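PDB 1XFJ: conserved hypothetical protein from Caulobacter vibrioides, which probably acts as a purine nucleoside phosphorylase of the YfiH/LACC1 family, cleaving inosine and methylthioadenosine with phosphate and perhaps also deaminating adenosine. Local coordinates for residues A[21-32]-A[54-63]; A[119-130]-A[145-155]. One frame throughout, in Å; residues are numbered along the deposited sequence.

Interaction 1. Residues A[21-32]-A[54-63]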
loop_
_atom_site.group_PDB
_atom_site.type_symbol
_atom_site.label_atom_id
_atom_site.label_comp_id
_atom_site.label_asym_id
_atom_site.label_seq_id
_atom_site.Cartn_x
_atom_site.Cartn_y
_atom_site.Cartn_z
ATOM N N LYS A 21 -2.640 9.123 -12.773
ATOM C CA LYS A 21 -3.080 7.756 -13.004
ATOM C C LYS A 21 -2.740 6.961 -11.752
ATOM O O LYS A 21 -1.640 7.083 -11.218
ATOM C CB LYS A 21 -2.370 7.176 -14.235
ATOM C CG LYS A 21 -3.061 5.958 -14.835
ATOM C CD LYS A 21 -2.448 5.584 -16.181
ATOM C CE LYS A 21 -3.192 4.425 -16.834
ATOM N NZ LYS A 21 -4.595 4.782 -17.164
ATOM N N HIS A 22 -3.694 6.166 -11.278
ATOM C CA HIS A 22 -3.499 5.374 -10.069
ATOM C C HIS A 22 -4.130 4.007 -10.242
ATOM O O HIS A 22 -4.967 3.806 -11.120
ATOM C CB HIS A 22 -4.193 6.041 -8.888
ATOM C CG HIS A 22 -5.672 5.813 -8.869
ATOM N ND1 HIS A 22 -6.283 4.960 -7.974
ATOM C CD2 HIS A 22 -6.655 6.282 -9.673
ATOM C CE1 HIS A 22 -7.579 4.915 -8.228
ATOM N NE2 HIS A 22 -7.830 5.707 -9.255
ATOM N N ALA A 23 -3.752 3.080 -9.369
ATOM C CA ALA A 23 -4.312 1.743 -9.418
ATOM C C ALA A 23 -3.841 0.870 -8.276
ATOM O O ALA A 23 -2.683 0.926 -7.867
ATOM C CB ALA A 23 -3.965 1.074 -10.740
ATOM N N PHE A 24 -4.774 0.084 -7.751
ATOM C CA PHE A 24 -4.485 -0.885 -6.705
ATOM C C PHE A 24 -4.615 -2.173 -7.513
ATOM O O PHE A 24 -5.716 -2.576 -7.879
ATOM C CB PHE A 24 -5.548 -0.832 -5.604
ATOM C CG PHE A 24 -5.542 0.449 -4.816
ATOM C CD1 PHE A 24 -4.544 0.700 -3.877
ATOM C CD2 PHE A 24 -6.523 1.414 -5.024
ATOM C CE1 PHE A 24 -4.526 1.898 -3.153
ATOM C CE2 PHE A 24 -6.515 2.612 -4.310
ATOM C CZ PHE A 24 -5.513 2.855 -3.371
ATOM N N PHE A 25 -3.487 -2.802 -7.819
ATOM C CA PHE A 25 -3.518 -4.011 -8.623
ATOM C C PHE A 25 -3.968 -5.252 -7.872
ATOM O O PHE A 25 -3.964 -5.290 -6.638
ATOM C CB PHE A 25 -2.144 -4.231 -9.263
ATOM C CG PHE A 25 -1.804 -3.197 -10.295
ATOM C CD1 PHE A 25 -2.305 -3.306 -11.588
ATOM C CD2 PHE A 25 -1.063 -2.067 -9.951
ATOM C CE1 PHE A 25 -2.080 -2.301 -12.529
ATOM C CE2 PHE A 25 -0.832 -1.054 -10.882
ATOM C CZ PHE A 25 -1.344 -1.170 -12.176
ATOM N N THR A 26 -4.379 -6.258 -8.639
ATOM C CA THR A 26 -4.827 -7.522 -8.077
ATOM C C THR A 26 -3.763 -8.573 -8.377
ATOM O O THR A 26 -2.669 -8.248 -8.852
ATOM C CB THR A 26 -6.175 -7.980 -8.690
ATOM O OG1 THR A 26 -5.971 -8.407 -10.043
ATOM C CG2 THR A 26 -7.187 -6.837 -8.672
ATOM N N ARG A 27 -4.083 -9.830 -8.099
ATOM C CA ARG A 27 -3.152 -10.922 -8.341
ATOM C C ARG A 27 -3.249 -11.397 -9.789
ATOM O O ARG A 27 -2.421 -12.179 -10.248
ATOM C CB ARG A 27 -3.464 -12.094 -7.404
ATOM C CG ARG A 27 -4.790 -12.777 -7.704
ATOM C CD ARG A 27 -5.033 -13.930 -6.750
ATOM N NE ARG A 27 -3.950 -14.909 -6.796
ATOM C CZ ARG A 27 -3.795 -15.885 -5.909
ATOM N NH1 ARG A 27 -4.657 -16.011 -4.908
ATOM N NH2 ARG A 27 -2.774 -16.727 -6.013
ATOM N N GLN A 28 -4.254 -10.907 -10.508
ATOM C CA GLN A 28 -4.475 -11.317 -11.895
ATOM C C GLN A 28 -3.778 -10.492 -12.979
ATOM O O GLN A 28 -3.519 -9.297 -12.802
ATOM C CB GLN A 28 -5.984 -11.357 -12.175
ATOM C CG GLN A 28 -6.711 -12.482 -11.452
ATOM C CD GLN A 28 -8.185 -12.564 -11.810
ATOM O OE1 GLN A 28 -8.584 -12.215 -12.921
ATOM N NE2 GLN A 28 -9.000 -13.045 -10.875
ATOM N N GLY A 29 -3.464 -11.153 -14.096
ATOM C CA GLY A 29 -2.835 -10.483 -15.221
ATOM C C GLY A 29 -1.343 -10.683 -15.419
ATOM O O GLY A 29 -0.778 -10.147 -16.374
ATOM N N GLY A 30 -0.714 -11.460 -14.541
ATOM C CA GLY A 30 0.722 -11.688 -14.635
ATOM C C GLY A 30 1.144 -13.008 -15.256
ATOM O O GLY A 30 0.369 -13.646 -15.965
ATOM N N VAL A 31 2.379 -13.421 -14.979
ATOM C CA VAL A 31 2.915 -14.659 -15.536
ATOM C C VAL A 31 3.437 -15.654 -14.502
ATOM O O VAL A 31 3.802 -16.776 -14.849
ATOM C CB VAL A 31 4.067 -14.358 -16.524
ATOM C CG1 VAL A 31 3.577 -13.448 -17.633
ATOM C CG2 VAL A 31 5.230 -13.710 -15.790
ATOM N N SER A 32 3.476 -15.250 -13.238
ATOM C CA SER A 32 3.977 -16.126 -12.186
ATOM C C SER A 32 3.110 -17.361 -11.977
ATOM O O SER A 32 1.912 -17.356 -12.273
ATOM C CB SER A 32 4.118 -15.347 -10.878
ATOM O OG SER A 32 5.134 -14.369 -11.010
ATOM N N GLU A 54 8.827 -9.418 -15.212
ATOM C CA GLU A 54 7.825 -9.328 -16.268
ATOM C C GLU A 54 6.541 -8.741 -15.702
ATOM O O GLU A 54 5.881 -7.932 -16.350
ATOM C CB GLU A 54 7.558 -10.712 -16.868
ATOM C CG GLU A 54 6.318 -10.817 -17.756
ATOM C CD GLU A 54 6.406 -10.002 -19.035
ATOM O OE1 GLU A 54 7.527 -9.637 -19.439
ATOM O OE2 GLU A 54 5.347 -9.743 -19.651
ATOM N N ASN A 55 6.188 -9.137 -14.484
ATOM C CA ASN A 55 4.977 -8.609 -13.869
ATOM C C ASN A 55 5.121 -7.109 -13.648
ATOM O O ASN A 55 4.194 -6.343 -13.916
ATOM C CB ASN A 55 4.685 -9.323 -12.549
ATOM C CG ASN A 55 4.373 -10.791 -12.748
ATOM O OD1 ASN A 55 3.675 -11.159 -13.691
ATOM N ND2 ASN A 55 4.882 -11.639 -11.858
ATOM N N ARG A 56 6.288 -6.692 -13.165
ATOM C CA ARG A 56 6.547 -5.276 -12.930
ATOM C C ARG A 56 6.468 -4.501 -14.244
ATOM O O ARG A 56 5.960 -3.382 -14.286
ATOM C CB ARG A 56 7.929 -5.080 -12.297
ATOM C CG ARG A 56 8.000 -5.432 -10.820
ATOM C CD ARG A 56 9.425 -5.317 -10.292
ATOM N NE ARG A 56 10.007 -4.010 -10.584
ATOM C CZ ARG A 56 10.251 -3.074 -9.674
ATOM N NH1 ARG A 56 9.967 -3.291 -8.397
ATOM N NH2 ARG A 56 10.777 -1.915 -10.046
ATOM N N ALA A 57 6.968 -5.102 -15.320
ATOM C CA ALA A 57 6.945 -4.450 -16.625
ATOM C C ALA A 57 5.510 -4.272 -17.112
ATOM O O ALA A 57 5.163 -3.247 -17.703
ATOM C CB ALA A 57 7.745 -5.266 -17.628
ATOM N N ARG A 58 4.670 -5.270 -16.860
ATOM C CA ARG A 58 3.276 -5.191 -17.280
ATOM C C ARG A 58 2.579 -4.032 -16.589
ATOM O O ARG A 58 1.804 -3.297 -17.209
ATOM C CB ARG A 58 2.552 -6.497 -16.961
ATOM C CG ARG A 58 3.117 -7.664 -17.737
ATOM C CD ARG A 58 2.272 -8.915 -17.636
ATOM N NE ARG A 58 2.733 -9.875 -18.634
ATOM C CZ ARG A 58 2.020 -10.894 -19.100
ATOM N NH1 ARG A 58 0.789 -11.115 -18.659
ATOM N NH2 ARG A 58 2.536 -11.677 -20.034
ATOM N N ILE A 59 2.858 -3.874 -15.301
ATOM C CA ILE A 59 2.259 -2.798 -14.527
ATOM C C ILE A 59 2.772 -1.454 -15.030
ATOM O O ILE A 59 1.999 -0.509 -15.194
ATOM C CB ILE A 59 2.570 -2.967 -13.026
ATOM C CG1 ILE A 59 1.764 -4.145 -12.473
ATOM C CG2 ILE A 59 2.242 -1.686 -12.266
ATOM C CD1 ILE A 59 2.075 -4.490 -11.031
ATOM N N ALA A 60 4.074 -1.374 -15.282
ATOM C CA ALA A 60 4.669 -0.142 -15.782
ATOM C C ALA A 60 4.023 0.223 -17.116
ATOM O O ALA A 60 3.748 1.392 -17.381
ATOM C CB ALA A 60 6.177 -0.319 -15.958
ATOM N N ARG A 61 3.773 -0.783 -17.949
ATOM C CA ARG A 61 3.155 -0.550 -19.252
ATOM C C ARG A 61 1.709 -0.066 -19.122
ATOM O O ARG A 61 1.225 0.700 -19.960
ATOM C CB ARG A 61 3.199 -1.825 -20.098
ATOM C CG ARG A 61 2.789 -1.606 -21.542
ATOM C CD ARG A 61 3.780 -0.696 -22.251
ATOM N NE ARG A 61 3.349 -0.347 -23.602
ATOM C CZ ARG A 61 2.291 0.409 -23.879
ATOM N NH1 ARG A 61 1.550 0.902 -22.895
ATOM N NH2 ARG A 61 1.973 0.671 -25.140
ATOM N N TRP A 62 1.019 -0.520 -18.080
ATOM C CA TRP A 62 -0.364 -0.109 -17.844
ATOM C C TRP A 62 -0.382 1.405 -17.638
ATOM O O TRP A 62 -1.312 2.094 -18.062
ATOM C CB TRP A 62 -0.919 -0.794 -16.592
ATOM C CG TRP A 62 -2.355 -0.452 -16.289
ATOM C CD1 TRP A 62 -3.469 -1.059 -16.795
ATOM C CD2 TRP A 62 -2.825 0.579 -15.411
ATOM N NE1 TRP A 62 -4.604 -0.473 -16.285
ATOM C CE2 TRP A 62 -4.238 0.536 -15.433
ATOM C CE3 TRP A 62 -2.191 1.536 -14.610
ATOM C CZ2 TRP A 62 -5.028 1.413 -14.683
ATOM C CZ3 TRP A 62 -2.978 2.412 -13.863
ATOM C CH2 TRP A 62 -4.383 2.341 -13.908
ATOM N N PHE A 63 0.665 1.906 -16.987
ATOM C CA PHE A 63 0.807 3.330 -16.697
ATOM C C PHE A 63 1.303 4.127 -17.894
ATOM O O PHE A 63 1.317 5.360 -17.858
ATOM C CB PHE A 63 1.773 3.532 -15.527
ATOM C CG PHE A 63 1.156 3.291 -14.182
ATOM C CD1 PHE A 63 0.288 4.227 -13.625
ATOM C CD2 PHE A 63 1.436 2.131 -13.470
ATOM C CE1 PHE A 63 -0.291 4.011 -12.379
ATOM C CE2 PHE A 63 0.861 1.903 -12.219
ATOM C CZ PHE A 63 -0.005 2.845 -11.672
#
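Phe25 and Trp62 meet edge to face, the phenyl edge turned to the indole with the planes at 85° and Phe25 CZ 3.7 Å from Trp62 CE3. Ile59 covers one face of the Phe25 ring, its CG1 a CH-pi partner directly over the centre, and Phe63 meets the same ring at its edge to complete an aromatic cluster. This dense half is a helix laid on a sheet: helix 49-62 packs against strand 20-25, and Phe63 and Ile59 also reach the neighbouring strand 253-259. Lys21, extended up to a bend at chi4 (64°), lies over the indole face opposite Phe25, with NZ making a cation-pi interaction 4.3 Å from the centroid of the six-membered ring of Trp62.

Beyond Phe25 the contact turns polar. In its buried part the Asn55 amide grips loop 29-32 with both ends, OD1 accepting from Val31 N (2.9 Å) and ND2 donating to Ser32 OG, which also bonds Asp47; ND2 bonds Asn40 O as well. The looser, partly exposed side belongs to Arg58: NH1 donates to Gly29 O (2.9 Å) from above the carbonyl plane, Glu54 OE2 holds Arg58 NE in a nearly straight salt bridge (2.8 Å), and Val31 CG1 covers one guanidinium face.

Interaction 2. Residues A[119-130]-A[145-155]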
loop_
_atom_site.group_PDB
_atom_site.type_symbol
_atom_site.label_atom_id
_atom_site.label_comp_id
_atom_site.label_asym_id
_atom_site.label_seq_id
_atom_site.Cartn_x
_atom_site.Cartn_y
_atom_site.Cartn_z
ATOM N N LEU A 119 -1.671 8.858 -2.247
ATOM C CA LEU A 119 -2.007 10.236 -1.921
ATOM C C LEU A 119 -1.642 11.179 -3.050
ATOM O O LEU A 119 -0.758 10.888 -3.855
ATOM C CB LEU A 119 -1.263 10.690 -0.663
ATOM C CG LEU A 119 -1.390 9.843 0.598
ATOM C CD1 LEU A 119 -0.293 8.792 0.608
ATOM C CD2 LEU A 119 -1.259 10.740 1.825
ATOM N N VAL A 120 -2.307 12.326 -3.086
ATOM C CA VAL A 120 -2.040 13.306 -4.123
ATOM C C VAL A 120 -2.544 14.692 -3.758
ATOM O O VAL A 120 -3.578 14.836 -3.114
ATOM C CB VAL A 120 -2.711 12.889 -5.459
ATOM C CG1 VAL A 120 -4.195 12.681 -5.248
ATOM C CG2 VAL A 120 -2.482 13.956 -6.525
ATOM N N ASP A 121 -1.780 15.706 -4.150
ATOM C CA ASP A 121 -2.188 17.092 -3.959
ATOM C C ASP A 121 -2.346 17.519 -5.416
ATOM O O ASP A 121 -1.356 17.760 -6.104
ATOM C CB ASP A 121 -1.096 17.930 -3.299
ATOM C CG ASP A 121 -1.496 19.387 -3.165
ATOM O OD1 ASP A 121 -2.277 19.860 -4.018
ATOM O OD2 ASP A 121 -1.026 20.064 -2.227
ATOM N N PRO A 122 -3.594 17.600 -5.906
ATOM C CA PRO A 122 -3.881 17.985 -7.291
ATOM C C PRO A 122 -3.500 19.403 -7.716
ATOM O O PRO A 122 -3.485 19.709 -8.910
ATOM C CB PRO A 122 -5.378 17.710 -7.415
ATOM C CG PRO A 122 -5.882 18.018 -6.053
ATOM C CD PRO A 122 -4.844 17.362 -5.160
ATOM N N GLU A 123 -3.196 20.267 -6.753
ATOM C CA GLU A 123 -2.808 21.639 -7.077
ATOM C C GLU A 123 -1.296 21.767 -7.176
ATOM O O GLU A 123 -0.769 22.339 -8.134
ATOM C CB GLU A 123 -3.348 22.613 -6.024
ATOM C CG GLU A 123 -2.885 24.060 -6.206
ATOM C CD GLU A 123 -3.087 24.570 -7.624
ATOM O OE1 GLU A 123 -4.159 24.306 -8.207
ATOM O OE2 GLU A 123 -2.178 25.245 -8.154
ATOM N N ALA A 124 -0.595 21.231 -6.184
ATOM C CA ALA A 124 0.860 21.285 -6.176
ATOM C C ALA A 124 1.412 20.243 -7.140
ATOM O O ALA A 124 2.590 20.274 -7.493
ATOM C CB ALA A 124 1.384 21.028 -4.769
ATOM N N ARG A 125 0.547 19.327 -7.566
ATOM C CA ARG A 125 0.935 18.258 -8.482
ATOM C C ARG A 125 2.007 17.387 -7.833
ATOM O O ARG A 125 3.134 17.288 -8.318
ATOM C CB ARG A 125 1.452 18.841 -9.805
ATOM C CG ARG A 125 0.406 19.617 -10.607
ATOM C CD ARG A 125 -0.691 18.710 -11.177
ATOM N NE ARG A 125 -0.162 17.735 -12.134
ATOM C CZ ARG A 125 -0.900 16.833 -12.777
ATOM N NH1 ARG A 125 -2.210 16.770 -12.576
ATOM N NH2 ARG A 125 -0.325 15.986 -13.624
ATOM N N ILE A 126 1.642 16.758 -6.720
ATOM C CA ILE A 126 2.552 15.885 -5.987
ATOM C C ILE A 126 1.825 14.594 -5.642
ATOM O O ILE A 126 0.674 14.629 -5.212
ATOM C CB ILE A 126 3.025 16.558 -4.680
ATOM C CG1 ILE A 126 3.897 17.771 -5.016
ATOM C CG2 ILE A 126 3.780 15.558 -3.810
ATOM C CD1 ILE A 126 4.256 18.624 -3.809
ATOM N N VAL A 127 2.486 13.457 -5.835
ATOM C CA VAL A 127 1.867 12.170 -5.527
ATOM C C VAL A 127 2.752 11.332 -4.611
ATOM O O VAL A 127 3.930 11.635 -4.416
ATOM C CB VAL A 127 1.584 11.348 -6.811
ATOM C CG1 VAL A 127 0.550 12.064 -7.681
ATOM C CG2 VAL A 127 2.882 11.132 -7.584
ATOM N N ALA A 128 2.178 10.275 -4.047
ATOM C CA ALA A 128 2.934 9.390 -3.166
ATOM C C ALA A 128 2.211 8.069 -2.939
ATOM O O ALA A 128 0.983 8.001 -2.981
ATOM C CB ALA A 128 3.186 10.077 -1.824
ATOM N N ALA A 129 2.995 7.020 -2.718
ATOM C CA ALA A 129 2.468 5.691 -2.432
ATOM C C ALA A 129 3.128 5.272 -1.123
ATOM O O ALA A 129 4.349 5.360 -0.987
ATOM C CB ALA A 129 2.836 4.721 -3.545
ATOM N N ALA A 130 2.328 4.837 -0.155
ATOM C CA ALA A 130 2.871 4.428 1.134
ATOM C C ALA A 130 2.480 3.004 1.510
ATOM O O ALA A 130 1.404 2.523 1.156
ATOM C CB ALA A 130 2.414 5.398 2.223
ATOM N N ALA A 145 4.755 10.441 5.129
ATOM C CA ALA A 145 4.536 10.596 3.698
ATOM C C ALA A 145 3.948 11.976 3.419
ATOM O O ALA A 145 4.335 12.643 2.459
ATOM C CB ALA A 145 3.601 9.509 3.189
ATOM N N VAL A 146 3.012 12.399 4.264
ATOM C CA VAL A 146 2.391 13.709 4.106
ATOM C C VAL A 146 3.449 14.793 4.306
ATOM O O VAL A 146 3.527 15.742 3.527
ATOM C CB VAL A 146 1.234 13.910 5.119
ATOM C CG1 VAL A 146 0.781 15.359 5.120
ATOM C CG2 VAL A 146 0.056 13.005 4.748
ATOM N N ASP A 147 4.271 14.651 5.344
ATOM C CA ASP A 147 5.318 15.635 5.604
ATOM C C ASP A 147 6.298 15.733 4.434
ATOM O O ASP A 147 6.740 16.824 4.074
ATOM C CB ASP A 147 6.094 15.286 6.878
ATOM C CG ASP A 147 5.285 15.511 8.149
ATOM O OD1 ASP A 147 4.168 16.079 8.080
ATOM O OD2 ASP A 147 5.782 15.119 9.228
ATOM N N ARG A 148 6.640 14.593 3.838
ATOM C CA ARG A 148 7.571 14.586 2.714
ATOM C C ARG A 148 6.933 15.293 1.516
ATOM O O ARG A 148 7.604 16.018 0.780
ATOM C CB ARG A 148 7.949 13.148 2.340
ATOM C CG ARG A 148 9.319 13.017 1.680
ATOM C CD ARG A 148 10.435 13.087 2.720
ATOM N NE ARG A 148 11.762 12.883 2.144
ATOM C CZ ARG A 148 12.507 13.849 1.615
ATOM N NH1 ARG A 148 12.061 15.097 1.585
ATOM N NH2 ARG A 148 13.699 13.567 1.111
HETATM N N MSE A 149 5.634 15.083 1.323
HETATM C CA MSE A 149 4.926 15.727 0.222
HETATM C C MSE A 149 4.943 17.234 0.443
HETATM O O MSE A 149 5.110 18.014 -0.497
HETATM C CB MSE A 149 3.479 15.230 0.150
HETATM C CG MSE A 149 3.341 13.789 -0.299
HETATM SE SE MSE A 149 1.542 13.140 -0.107
HETATM C CE MSE A 149 0.725 14.063 -1.601
ATOM N N VAL A 150 4.770 17.643 1.696
ATOM C CA VAL A 150 4.778 19.062 2.027
ATOM C C VAL A 150 6.143 19.685 1.728
ATOM O O VAL A 150 6.221 20.831 1.275
ATOM C CB VAL A 150 4.388 19.285 3.505
ATOM C CG1 VAL A 150 4.597 20.744 3.892
ATOM C CG2 VAL A 150 2.930 18.897 3.710
ATOM N N GLU A 151 7.220 18.939 1.966
ATOM C CA GLU A 151 8.557 19.461 1.671
ATOM C C GLU A 151 8.672 19.796 0.191
ATOM O O GLU A 151 9.415 20.699 -0.196
ATOM C CB GLU A 151 9.648 18.443 2.013
ATOM C CG GLU A 151 9.902 18.226 3.486
ATOM C CD GLU A 151 11.194 17.467 3.722
ATOM O OE1 GLU A 151 12.273 18.059 3.527
ATOM O OE2 GLU A 151 11.135 16.276 4.084
ATOM N N LEU A 152 7.948 19.059 -0.645
ATOM C CA LEU A 152 7.997 19.303 -2.080
ATOM C C LEU A 152 7.038 20.405 -2.506
ATOM O O LEU A 152 7.036 20.813 -3.670
ATOM C CB LEU A 152 7.693 18.021 -2.859
ATOM C CG LEU A 152 8.669 16.859 -2.658
ATOM C CD1 LEU A 152 8.317 15.735 -3.620
ATOM C CD2 LEU A 152 10.098 17.324 -2.894
ATOM N N GLY A 153 6.221 20.881 -1.568
ATOM C CA GLY A 153 5.289 21.950 -1.880
ATOM C C GLY A 153 3.814 21.671 -1.647
ATOM O O GLY A 153 2.983 22.556 -1.854
ATOM N N ALA A 154 3.476 20.457 -1.219
ATOM C CA ALA A 154 2.076 20.107 -0.981
ATOM C C ALA A 154 1.488 20.806 0.242
ATOM O O ALA A 154 2.211 21.385 1.054
ATOM C CB ALA A 154 1.930 18.589 -0.828
ATOM N N SER A 155 0.163 20.755 0.348
ATOM C CA SER A 155 -0.567 21.339 1.467
ATOM C C SER A 155 -1.475 20.256 2.030
ATOM O O SER A 155 -2.323 19.725 1.314
ATOM C CB SER A 155 -1.425 22.519 1.004
ATOM O OG SER A 155 -2.300 22.929 2.043
#
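Met149, present as selenomethionine, reaches from the helix down to the paired strands 115-121 and 126-132, and its successive atoms move across that surface. CB starts beside Ile126 CG2. CG, anti to the carbonyl carbon, fits between Ile126 CG2 and Ala128 CB, each 4.0 Å away. SE then settles between Leu119 CB (3.8 Å) and Ala128 CB, touching both strands of the hairpin. A bend at chi3 of Met149 (75°) turns the methyl down toward the backbone between the strands. There Met149 CE rests 3.7 Å from Ile126 O, and Val120 N is close by. Val99 of the adjoining strand 97-100 also touches this side chain.

The framework is a beta hairpin with a helix packed along it, the helix running roughly parallel to strand segment 119-121 (28°) and antiparallel to strand segment 126-130 (155°). Near the start of segment 145-155, Val146 CG2 meets Leu119 CD2, the two side chains crossing at about a right angle.

The helix ends in a Schellman motif at Gly153, and Ile126 fills the angle of that turn: its CD1 lies 3.6 Å from Leu152 CB and 3.3 Å from Ala154 N. Asp121 joins the hairpin turn to the segment following the helix. Its OD1 accepts from Glu123 N, an Asx turn, from Ala124 N, which extends it to an Asx motif, and from Asn158 ND2, a set of donors that probably keeps the buried carboxylate an anion. The other oxygen, OD2, is met nearly head-on along its C-O bond by Ser155 N at 2.9 Å.

Overall arrangement
From the N terminus, the chain first lays down strand 20-25 and the turns after it, then returns through helix 49-62; interaction 1 closes that loop of 21 residues against the five-stranded sheet. Only later does it form the 115-121/126-132 hairpin of the six-stranded sheet, and interaction 2 closes a second, shorter loop when helix 141-151 comes back over it. The two loops follow in series, neither nested nor crossed. The centres of interactions 1 and 2 lie about 24 Å apart and the nearest atoms of interactions 1 and 2 about 6 Å, without touching. Between them, Phe24 and His22 reach strand 115-121, while strand 253-259 meets side chains from both contacts, joining the two sheets.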